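Local coordinates for superantigen-like protein SSL8 (Staphylococcus aureus, PDB 3R2T) that is of unknown function but belongs to the staphylococcal superantigen-like proteins, secreted relatives of the superantigen toxins built from an OB-fold and a beta-grasp domain, at residues S135-K145 / Q176-E184; G166-F174 / K188-Y197. All blocks are in the same frame, centred on the assembly; numbering follows the deposited sequence.

Contact 1 of 2, residues S135-K145 / Q176-E184; sequences SVSGVTKKNVK and QKEEVSLKE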
loop_
_atom_site.group_PDB
_atom_site.type_symbol
_atom_site.label_atom_id
_atom_site.label_comp_id
_atom_site.label_asym_id
_atom_site.label_seq_id
_atom_site.Cartn_x
_atom_site.Cartn_y
_atom_site.Cartn_z
ATOM N N SER A 135 -6.062 -4.063 4.102
ATOM C CA SER A 135 -6.429 -5.189 3.263
ATOM C C SER A 135 -6.912 -4.692 1.901
ATOM O O SER A 135 -7.292 -3.512 1.756
ATOM C CB SER A 135 -7.518 -6.019 3.944
ATOM O OG SER A 135 -7.815 -7.200 3.215
ATOM N N VAL A 136 -6.900 -5.599 0.919
ATOM C CA VAL A 136 -7.291 -5.282 -0.457
ATOM C C VAL A 136 -8.623 -5.869 -0.903
ATOM O O VAL A 136 -8.813 -7.068 -0.866
ATOM C CB VAL A 136 -6.246 -5.795 -1.460
ATOM C CG1 VAL A 136 -6.693 -5.508 -2.884
ATOM C CG2 VAL A 136 -4.871 -5.176 -1.174
ATOM N N SER A 137 -9.535 -5.002 -1.329
ATOM C CA SER A 137 -10.833 -5.410 -1.867
ATOM C C SER A 137 -11.566 -6.456 -1.006
ATOM O O SER A 137 -11.675 -6.278 0.214
ATOM C CB SER A 137 -10.628 -5.867 -3.298
ATOM O OG SER A 137 -10.006 -4.832 -4.041
ATOM N N GLY A 138 -12.066 -7.530 -1.617
ATOM C CA GLY A 138 -12.805 -8.559 -0.872
ATOM C C GLY A 138 -14.174 -8.086 -0.419
ATOM O O GLY A 138 -14.705 -8.578 0.567
ATOM N N VAL A 139 -14.752 -7.133 -1.148
ATOM C CA VAL A 139 -16.045 -6.566 -0.800
ATOM C C VAL A 139 -17.137 -7.134 -1.679
ATOM O O VAL A 139 -16.950 -7.237 -2.871
ATOM C CB VAL A 139 -16.047 -5.028 -0.987
ATOM C CG1 VAL A 139 -17.389 -4.450 -0.539
ATOM C CG2 VAL A 139 -14.887 -4.341 -0.189
ATOM N N THR A 140 -18.278 -7.471 -1.075
ATOM C CA THR A 140 -19.457 -8.022 -1.767
ATOM C C THR A 140 -20.754 -7.564 -1.084
ATOM O O THR A 140 -20.718 -6.940 -0.013
ATOM C CB THR A 140 -19.483 -9.558 -1.625
ATOM O OG1 THR A 140 -19.374 -9.893 -0.235
ATOM C CG2 THR A 140 -18.336 -10.219 -2.357
ATOM N N LYS A 141 -21.893 -7.870 -1.711
ATOM C CA LYS A 141 -23.197 -7.571 -1.129
ATOM C C LYS A 141 -23.525 -8.708 -0.186
ATOM O O LYS A 141 -23.155 -9.853 -0.440
ATOM C CB LYS A 141 -24.312 -7.500 -2.177
ATOM C CG LYS A 141 -24.286 -6.311 -3.122
ATOM C CD LYS A 141 -25.586 -6.292 -3.933
ATOM C CE LYS A 141 -25.766 -5.017 -4.754
ATOM N NZ LYS A 141 -27.159 -4.963 -5.318
ATOM N N LYS A 142 -24.233 -8.402 0.894
ATOM C CA LYS A 142 -24.620 -9.433 1.864
ATOM C C LYS A 142 -25.746 -10.311 1.316
ATOM O O LYS A 142 -26.389 -9.984 0.313
ATOM C CB LYS A 142 -25.052 -8.812 3.199
ATOM C CG LYS A 142 -26.339 -7.981 3.179
ATOM C CD LYS A 142 -26.569 -7.360 4.580
ATOM C CE LYS A 142 -27.876 -6.593 4.715
ATOM N NZ LYS A 142 -29.067 -7.467 4.743
ATOM N N ASN A 143 -25.956 -11.444 1.975
ATOM C CA ASN A 143 -27.010 -12.365 1.592
ATOM C C ASN A 143 -28.395 -11.773 1.710
ATOM O O ASN A 143 -28.694 -11.078 2.670
ATOM C CB ASN A 143 -26.975 -13.602 2.476
ATOM C CG ASN A 143 -25.852 -14.525 2.123
ATOM O OD1 ASN A 143 -25.112 -14.284 1.175
ATOM N ND2 ASN A 143 -25.729 -15.608 2.872
ATOM N N VAL A 144 -29.228 -12.072 0.727
ATOM C CA VAL A 144 -30.621 -11.643 0.710
ATOM C C VAL A 144 -31.466 -12.705 1.416
ATOM O O VAL A 144 -32.464 -12.381 2.070
ATOM C CB VAL A 144 -31.128 -11.486 -0.740
ATOM C CG1 VAL A 144 -32.661 -11.420 -0.792
ATOM C CG2 VAL A 144 -30.477 -10.275 -1.405
ATOM N N LYS A 145 -31.082 -13.977 1.257
ATOM C CA LYS A 145 -31.806 -15.089 1.877
ATOM C C LYS A 145 -31.117 -15.561 3.143
ATOM O O LYS A 145 -30.034 -15.107 3.474
ATOM C CB LYS A 145 -31.980 -16.242 0.885
ATOM C CG LYS A 145 -32.898 -15.869 -0.252
ATOM C CD LYS A 145 -33.025 -16.936 -1.330
ATOM C CE LYS A 145 -34.033 -16.466 -2.402
ATOM N NZ LYS A 145 -34.221 -17.455 -3.510
ATOM N N GLN A 176 -20.813 -19.894 2.365
ATOM C CA GLN A 176 -21.930 -19.277 3.085
ATOM C C GLN A 176 -22.624 -18.110 2.350
ATOM O O GLN A 176 -23.827 -17.872 2.533
ATOM C CB GLN A 176 -21.494 -18.848 4.504
ATOM C CG GLN A 176 -19.963 -18.552 4.790
ATOM C CD GLN A 176 -19.221 -17.637 3.795
ATOM O OE1 GLN A 176 -19.249 -17.857 2.565
ATOM N NE2 GLN A 176 -18.486 -16.647 4.338
ATOM N N LYS A 177 -21.883 -17.422 1.497
ATOM C CA LYS A 177 -22.396 -16.262 0.794
ATOM C C LYS A 177 -22.913 -16.521 -0.625
ATOM O O LYS A 177 -22.348 -17.327 -1.354
ATOM C CB LYS A 177 -21.285 -15.220 0.710
ATOM C CG LYS A 177 -20.771 -14.740 2.067
ATOM C CD LYS A 177 -19.543 -13.824 1.871
ATOM C CE LYS A 177 -19.888 -12.394 1.577
ATOM N NZ LYS A 177 -21.029 -12.092 0.686
ATOM N N GLU A 178 -23.970 -15.801 -0.995
ATOM C CA GLU A 178 -24.570 -15.865 -2.341
ATOM C C GLU A 178 -23.598 -15.246 -3.340
ATOM O O GLU A 178 -23.431 -15.725 -4.482
ATOM C CB GLU A 178 -25.872 -15.083 -2.364
ATOM C CG GLU A 178 -26.900 -15.655 -1.397
ATOM C CD GLU A 178 -28.073 -14.725 -1.107
ATOM O OE1 GLU A 178 -28.946 -15.146 -0.317
ATOM O OE2 GLU A 178 -28.118 -13.587 -1.637
ATOM N N GLU A 179 -22.956 -14.172 -2.890
ATOM C CA GLU A 179 -21.962 -13.479 -3.677
ATOM C C GLU A 179 -20.655 -13.593 -2.879
ATOM O O GLU A 179 -20.564 -13.098 -1.756
ATOM C CB GLU A 179 -22.370 -12.017 -3.866
ATOM C CG GLU A 179 -21.416 -11.237 -4.783
ATOM C CD GLU A 179 -21.807 -9.756 -4.983
ATOM O OE1 GLU A 179 -21.419 -8.909 -4.140
ATOM O OE2 GLU A 179 -22.452 -9.451 -6.022
ATOM N N VAL A 180 -19.652 -14.231 -3.458
ATOM C CA VAL A 180 -18.393 -14.435 -2.788
ATOM C C VAL A 180 -17.215 -13.913 -3.643
ATOM O O VAL A 180 -17.171 -14.113 -4.859
ATOM C CB VAL A 180 -18.226 -15.932 -2.467
ATOM C CG1 VAL A 180 -18.052 -16.712 -3.724
ATOM C CG2 VAL A 180 -17.061 -16.177 -1.501
ATOM N N SER A 181 -16.269 -13.224 -3.003
ATOM C CA SER A 181 -15.117 -12.682 -3.722
ATOM C C SER A 181 -14.147 -13.808 -4.029
ATOM O O SER A 181 -14.077 -14.784 -3.303
ATOM C CB SER A 181 -14.404 -11.595 -2.890
ATOM O OG SER A 181 -13.796 -12.139 -1.704
ATOM N N LEU A 182 -13.403 -13.663 -5.122
ATOM C CA LEU A 182 -12.406 -14.623 -5.502
ATOM C C LEU A 182 -11.314 -14.624 -4.423
ATOM O O LEU A 182 -10.682 -15.629 -4.182
ATOM C CB LEU A 182 -11.814 -14.218 -6.830
ATOM C CG LEU A 182 -10.808 -15.126 -7.510
ATOM C CD1 LEU A 182 -11.470 -16.486 -7.862
ATOM C CD2 LEU A 182 -10.250 -14.411 -8.772
ATOM N N LYS A 183 -11.115 -13.469 -3.797
ATOM C CA LYS A 183 -10.165 -13.307 -2.721
ATOM C C LYS A 183 -10.463 -14.305 -1.613
ATOM O O LYS A 183 -9.554 -15.031 -1.148
ATOM C CB LYS A 183 -10.254 -11.876 -2.182
ATOM C CG LYS A 183 -9.404 -11.583 -0.965
ATOM C CD LYS A 183 -9.769 -10.241 -0.379
ATOM C CE LYS A 183 -8.863 -9.887 0.785
ATOM N NZ LYS A 183 -7.482 -9.671 0.274
ATOM N N GLU A 184 -11.734 -14.353 -1.190
ATOM C CA GLU A 184 -12.141 -15.263 -0.096
ATOM C C GLU A 184 -11.970 -16.741 -0.483
ATOM O O GLU A 184 -11.444 -17.527 0.296
ATOM C CB GLU A 184 -13.574 -14.950 0.411
ATOM C CG GLU A 184 -14.126 -15.980 1.389
ATOM C CD GLU A 184 -15.404 -15.554 2.127
ATOM O OE1 GLU A 184 -15.964 -14.447 1.876
ATOM O OE2 GLU A 184 -15.849 -16.355 2.982
HETATM O O HOH W 1 -5.687 -8.120 1.687
HETATM O O HOH W 2 -23.487 -12.607 -0.412
HETATM O O HOH W 3 -26.354 -11.436 -2.158
#

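Contact 2 of 2, residues G166-F174 / K188-Y197; sequences GFSIDEFFF and KIRKLLIKKY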
loop_
_atom_site.group_PDB
_atom_site.type_symbol
_atom_site.label_atom_id
_atom_site.label_comp_id
_atom_site.label_asym_id
_atom_site.label_seq_id
_atom_site.Cartn_x
_atom_site.Cartn_y
_atom_site.Cartn_z
ATOM N N GLY A 166 0.510 -40.283 -6.547
ATOM C CA GLY A 166 -0.613 -39.430 -6.890
ATOM C C GLY A 166 -1.830 -39.715 -6.047
ATOM O O GLY A 166 -1.827 -40.619 -5.232
ATOM N N PHE A 167 -2.871 -38.918 -6.239
ATOM C CA PHE A 167 -4.112 -39.086 -5.510
ATOM C C PHE A 167 -5.228 -38.228 -6.060
ATOM O O PHE A 167 -5.004 -37.284 -6.798
ATOM C CB PHE A 167 -3.947 -38.798 -4.002
ATOM C CG PHE A 167 -3.398 -37.425 -3.674
ATOM C CD1 PHE A 167 -2.089 -37.278 -3.222
ATOM C CD2 PHE A 167 -4.184 -36.290 -3.800
ATOM C CE1 PHE A 167 -1.572 -36.025 -2.899
ATOM C CE2 PHE A 167 -3.676 -35.028 -3.490
ATOM C CZ PHE A 167 -2.361 -34.898 -3.040
ATOM N N SER A 168 -6.435 -38.578 -5.663
ATOM C CA SER A 168 -7.641 -37.871 -6.041
ATOM C C SER A 168 -8.566 -37.942 -4.827
ATOM O O SER A 168 -9.078 -39.016 -4.513
ATOM C CB SER A 168 -8.287 -38.522 -7.250
ATOM O OG SER A 168 -9.480 -37.839 -7.547
ATOM N N ILE A 169 -8.756 -36.799 -4.159
ATOM C CA ILE A 169 -9.531 -36.710 -2.918
ATOM C C ILE A 169 -10.649 -35.649 -2.919
ATOM O O ILE A 169 -10.400 -34.472 -3.204
ATOM C CB ILE A 169 -8.565 -36.401 -1.718
ATOM C CG1 ILE A 169 -7.406 -37.416 -1.689
ATOM C CG2 ILE A 169 -9.320 -36.380 -0.377
ATOM C CD1 ILE A 169 -6.487 -37.344 -0.426
ATOM N N ASP A 170 -11.871 -36.078 -2.585
ATOM C CA ASP A 170 -13.021 -35.170 -2.478
ATOM C C ASP A 170 -12.983 -34.525 -1.126
ATOM O O ASP A 170 -13.016 -35.215 -0.124
ATOM C CB ASP A 170 -14.352 -35.905 -2.590
ATOM C CG ASP A 170 -14.613 -36.416 -3.967
ATOM O OD1 ASP A 170 -13.835 -36.060 -4.873
ATOM O OD2 ASP A 170 -15.606 -37.163 -4.151
ATOM N N GLU A 171 -12.901 -33.201 -1.102
ATOM C CA GLU A 171 -12.866 -32.456 0.147
ATOM C C GLU A 171 -14.172 -31.726 0.320
ATOM O O GLU A 171 -14.717 -31.184 -0.647
ATOM C CB GLU A 171 -11.719 -31.431 0.131
ATOM C CG GLU A 171 -10.309 -32.016 0.233
ATOM C CD GLU A 171 -9.980 -32.577 1.630
ATOM O OE1 GLU A 171 -10.680 -32.241 2.615
ATOM O OE2 GLU A 171 -9.005 -33.347 1.745
ATOM N N PHE A 172 -14.696 -31.718 1.540
ATOM C CA PHE A 172 -15.925 -30.969 1.819
ATOM C C PHE A 172 -15.571 -29.483 1.790
ATOM O O PHE A 172 -14.536 -29.088 2.319
ATOM C CB PHE A 172 -16.515 -31.332 3.188
ATOM C CG PHE A 172 -17.740 -30.538 3.526
ATOM C CD1 PHE A 172 -18.965 -30.860 2.951
ATOM C CD2 PHE A 172 -17.670 -29.457 4.401
ATOM C CE1 PHE A 172 -20.106 -30.127 3.243
ATOM C CE2 PHE A 172 -18.809 -28.710 4.702
ATOM C CZ PHE A 172 -20.030 -29.047 4.123
ATOM N N PHE A 173 -16.401 -28.667 1.153
ATOM C CA PHE A 173 -16.164 -27.233 1.093
ATOM C C PHE A 173 -17.536 -26.596 1.084
ATOM O O PHE A 173 -18.453 -27.108 0.450
ATOM C CB PHE A 173 -15.396 -26.862 -0.175
ATOM C CG PHE A 173 -14.814 -25.472 -0.158
ATOM C CD1 PHE A 173 -15.374 -24.449 -0.907
ATOM C CD2 PHE A 173 -13.692 -25.194 0.619
ATOM C CE1 PHE A 173 -14.816 -23.175 -0.887
ATOM C CE2 PHE A 173 -13.130 -23.925 0.652
ATOM C CZ PHE A 173 -13.676 -22.920 -0.085
ATOM N N PHE A 174 -17.703 -25.508 1.810
ATOM C CA PHE A 174 -18.989 -24.846 1.837
ATOM C C PHE A 174 -18.779 -23.354 1.692
ATOM O O PHE A 174 -17.785 -22.791 2.166
ATOM C CB PHE A 174 -19.759 -25.158 3.128
ATOM C CG PHE A 174 -19.281 -24.381 4.318
ATOM C CD1 PHE A 174 -20.065 -23.361 4.853
ATOM C CD2 PHE A 174 -18.047 -24.640 4.886
ATOM C CE1 PHE A 174 -19.630 -22.625 5.949
ATOM C CE2 PHE A 174 -17.603 -23.905 5.978
ATOM C CZ PHE A 174 -18.401 -22.896 6.512
ATOM N N LYS A 188 -9.264 -19.199 1.423
ATOM C CA LYS A 188 -9.791 -20.364 2.155
ATOM C C LYS A 188 -9.338 -21.666 1.523
ATOM O O LYS A 188 -9.065 -22.643 2.211
ATOM C CB LYS A 188 -11.329 -20.328 2.210
ATOM C CG LYS A 188 -11.948 -19.366 3.248
ATOM C CD LYS A 188 -13.478 -19.353 3.074
ATOM C CE LYS A 188 -14.209 -18.931 4.355
ATOM N NZ LYS A 188 -13.769 -17.647 4.934
ATOM N N ILE A 189 -9.282 -21.701 0.200
ATOM C CA ILE A 189 -8.848 -22.914 -0.431
ATOM C C ILE A 189 -7.374 -23.134 -0.078
ATOM O O ILE A 189 -7.029 -24.188 0.403
ATOM C CB ILE A 189 -9.117 -22.930 -1.910
ATOM C CG1 ILE A 189 -10.615 -23.019 -2.151
ATOM C CG2 ILE A 189 -8.461 -24.138 -2.548
ATOM C CD1 ILE A 189 -11.026 -22.779 -3.624
ATOM N N ARG A 190 -6.515 -22.135 -0.236
ATOM C CA ARG A 190 -5.083 -22.350 0.093
ATOM C C ARG A 190 -4.841 -22.695 1.549
ATOM O O ARG A 190 -3.945 -23.485 1.857
ATOM C CB ARG A 190 -4.200 -21.158 -0.286
ATOM C CG ARG A 190 -4.285 -20.820 -1.771
ATOM C CD ARG A 190 -3.143 -19.972 -2.218
ATOM N NE ARG A 190 -3.486 -19.133 -3.363
ATOM C CZ ARG A 190 -2.594 -18.572 -4.166
ATOM N NH1 ARG A 190 -2.989 -17.790 -5.176
ATOM N NH2 ARG A 190 -1.303 -18.799 -3.978
ATOM N N LYS A 191 -5.619 -22.074 2.440
ATOM C CA LYS A 191 -5.542 -22.342 3.874
ATOM C C LYS A 191 -5.760 -23.834 4.095
ATOM O O LYS A 191 -5.035 -24.487 4.838
ATOM C CB LYS A 191 -6.631 -21.535 4.596
ATOM C CG LYS A 191 -6.825 -21.815 6.105
ATOM C CD LYS A 191 -7.898 -20.855 6.661
ATOM C CE LYS A 191 -8.209 -21.053 8.149
ATOM N NZ LYS A 191 -8.942 -22.312 8.447
ATOM N N LEU A 192 -6.765 -24.369 3.413
ATOM C CA LEU A 192 -7.096 -25.776 3.525
ATOM C C LEU A 192 -5.976 -26.637 2.946
ATOM O O LEU A 192 -5.629 -27.658 3.523
ATOM C CB LEU A 192 -8.421 -26.053 2.851
ATOM C CG LEU A 192 -8.995 -27.459 2.971
ATOM C CD1 LEU A 192 -10.500 -27.397 2.754
ATOM C CD2 LEU A 192 -8.304 -28.421 2.027
ATOM N N LEU A 193 -5.388 -26.204 1.834
ATOM C CA LEU A 193 -4.308 -26.968 1.191
ATOM C C LEU A 193 -3.056 -26.995 2.045
ATOM O O LEU A 193 -2.318 -27.986 2.055
ATOM C CB LEU A 193 -3.982 -26.378 -0.174
ATOM C CG LEU A 193 -5.134 -26.433 -1.177
ATOM C CD1 LEU A 193 -4.760 -25.692 -2.454
ATOM C CD2 LEU A 193 -5.535 -27.879 -1.436
ATOM N N ILE A 194 -2.802 -25.907 2.768
ATOM C CA ILE A 194 -1.619 -25.868 3.624
ATOM C C ILE A 194 -1.783 -26.818 4.791
ATOM O O ILE A 194 -0.887 -27.602 5.111
ATOM C CB ILE A 194 -1.347 -24.463 4.191
ATOM C CG1 ILE A 194 -0.912 -23.511 3.069
ATOM C CG2 ILE A 194 -0.235 -24.529 5.305
ATOM C CD1 ILE A 194 -0.806 -22.045 3.474
ATOM N N LYS A 195 -2.941 -26.768 5.438
ATOM C CA LYS A 195 -3.168 -27.601 6.617
ATOM C C LYS A 195 -3.340 -29.094 6.309
ATOM O O LYS A 195 -2.842 -29.928 7.055
ATOM C CB LYS A 195 -4.337 -27.040 7.448
ATOM C CG LYS A 195 -5.706 -27.190 6.841
ATOM C CD LYS A 195 -6.672 -26.132 7.395
ATOM C CE LYS A 195 -8.076 -26.239 6.761
ATOM N NZ LYS A 195 -8.818 -24.940 6.796
ATOM N N LYS A 196 -4.013 -29.434 5.210
ATOM C CA LYS A 196 -4.219 -30.852 4.859
ATOM C C LYS A 196 -3.321 -31.492 3.796
ATOM O O LYS A 196 -3.234 -32.717 3.744
ATOM C CB LYS A 196 -5.661 -31.026 4.418
ATOM C CG LYS A 196 -6.633 -30.493 5.443
ATOM C CD LYS A 196 -8.088 -30.658 5.052
ATOM C CE LYS A 196 -8.507 -32.105 5.006
ATOM N NZ LYS A 196 -9.990 -32.223 4.905
ATOM N N TYR A 197 -2.686 -30.688 2.943
ATOM C CA TYR A 197 -1.821 -31.215 1.878
ATOM C C TYR A 197 -0.391 -30.663 1.934
ATOM O O TYR A 197 0.378 -30.831 1.005
ATOM C CB TYR A 197 -2.460 -30.940 0.515
ATOM C CG TYR A 197 -3.772 -31.666 0.354
ATOM C CD1 TYR A 197 -3.805 -32.957 -0.137
ATOM C CD2 TYR A 197 -4.965 -31.083 0.743
ATOM C CE1 TYR A 197 -4.990 -33.641 -0.265
ATOM C CE2 TYR A 197 -6.168 -31.761 0.625
ATOM C CZ TYR A 197 -6.173 -33.043 0.113
ATOM O OH TYR A 197 -7.350 -33.741 -0.020
#

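Contact 1 of 2, residues S135-K145 / Q176-E184
The interface between the OB-fold and beta-grasp domains runs along strand 139-141 and the antiparallel strand 179-181, whose axes lie 6.5 Å apart; each direct hydrogen bond across it has a side chain at one end or both. E178 grips the loop after strand 139-141 with both carboxylate oxygens: OE1 takes K145 N (2.9 Å) on its syn lone pair, while V144 N reaches OE2 (3.0 Å) from above the carboxylate plane. The N143 amide stacks on this carboxylate, the planes 13° apart. The amide is held at both ends: OD1 accepts from E178 N (2.9 Å), tilted from the carbonyl plane, and ND2 donates in its own plane to Q176 O (3.0 Å). E179, extended with CG anti to the backbone N (chi1 -176°), lays OE1 over T140 and receives K141 N (2.7 Å). K177 bends at its far end to bring NZ to T140 OG1 (2.9 Å) and E179 O (2.7 Å), and D119 supplies its counter-charge. At the other end K183 runs over G138 to a weak bond from NZ to V136 O. S181 OG accepts from E184 N, N-capping helix 182-197. Such a seam, where the strand leading into the beta-grasp helix runs beside an OB-fold strand, is characteristic of the two-domain staphylococcal toxin fold.

Contact 2 of 2, residues G166-F174 / K188-Y197
E171, on edge strand 167-171, carries the polar part of this contact, dividing its carboxylate between two residues at the end of the helical segment 188-197. OE1 forms a salt bridge with K196 NZ, modelled at a very short 2.4 Å. OE2 accepts from Y197 OH, modelled at 2.5 Å, and lies at the edge of the phenol ring, with the carboxylate nearly perpendicular to that ring (87°). Both lengths are doubtful in detail. A bend at chi2 (-71°) turns the E171 carboxylate into this position, and both helix side chains come to meet it from the opposite direction.

Earlier on the strand than E171, F167 and I169 meet Y197. The rings of F167 and Y197 are near parallel, 29° between planes, but slid apart with centroids 5.6 Å from each other, so they touch mainly through F167 CE2 and Y197 CE1 at 3.7 Å. I169 lies alongside: its CG2 is 3.3 Å from Y197 OH and its CD1 stands at the edge of the same ring.

Farther along, F173 packs against the first turn of the segment. Its CZ meets I189 CG1 at 3.7 Å, and the side chains cross at about a right angle. K188 CB and L192 CD1 stand at the edge of the F173 ring, near its plane; the K188 amine leads away to E73 and E184. I189 also packs on I244 and Y197 on L248, both of strand 241-248, placing the helix across the beta-grasp sheet.

Whatever the exact lengths, pairing the buried E171 carboxylate with a cation and a hydroxyl donor would probably stabilise it as the anion.

The two contacts alternate along the chain: 135-145, then 166-174, then 176-184 and 188-197, so the paths of contact 1 and contact 2 cross. Their centres lie about 21 Å apart, and helix 182-197 serves both, residues 182-184 in contact 1 and 188-197 in contact 2. Strands 167-171 and 179-181 follow one another, the former an edge of the five-strand mixed sheet, the latter paired with 235-237. Contact 1 joins the OB-fold domain to the beta-grasp domain, whereas contact 2 lies within the beta-grasp domain. One helix therefore runs from the domain interface to the packing of helix on sheet.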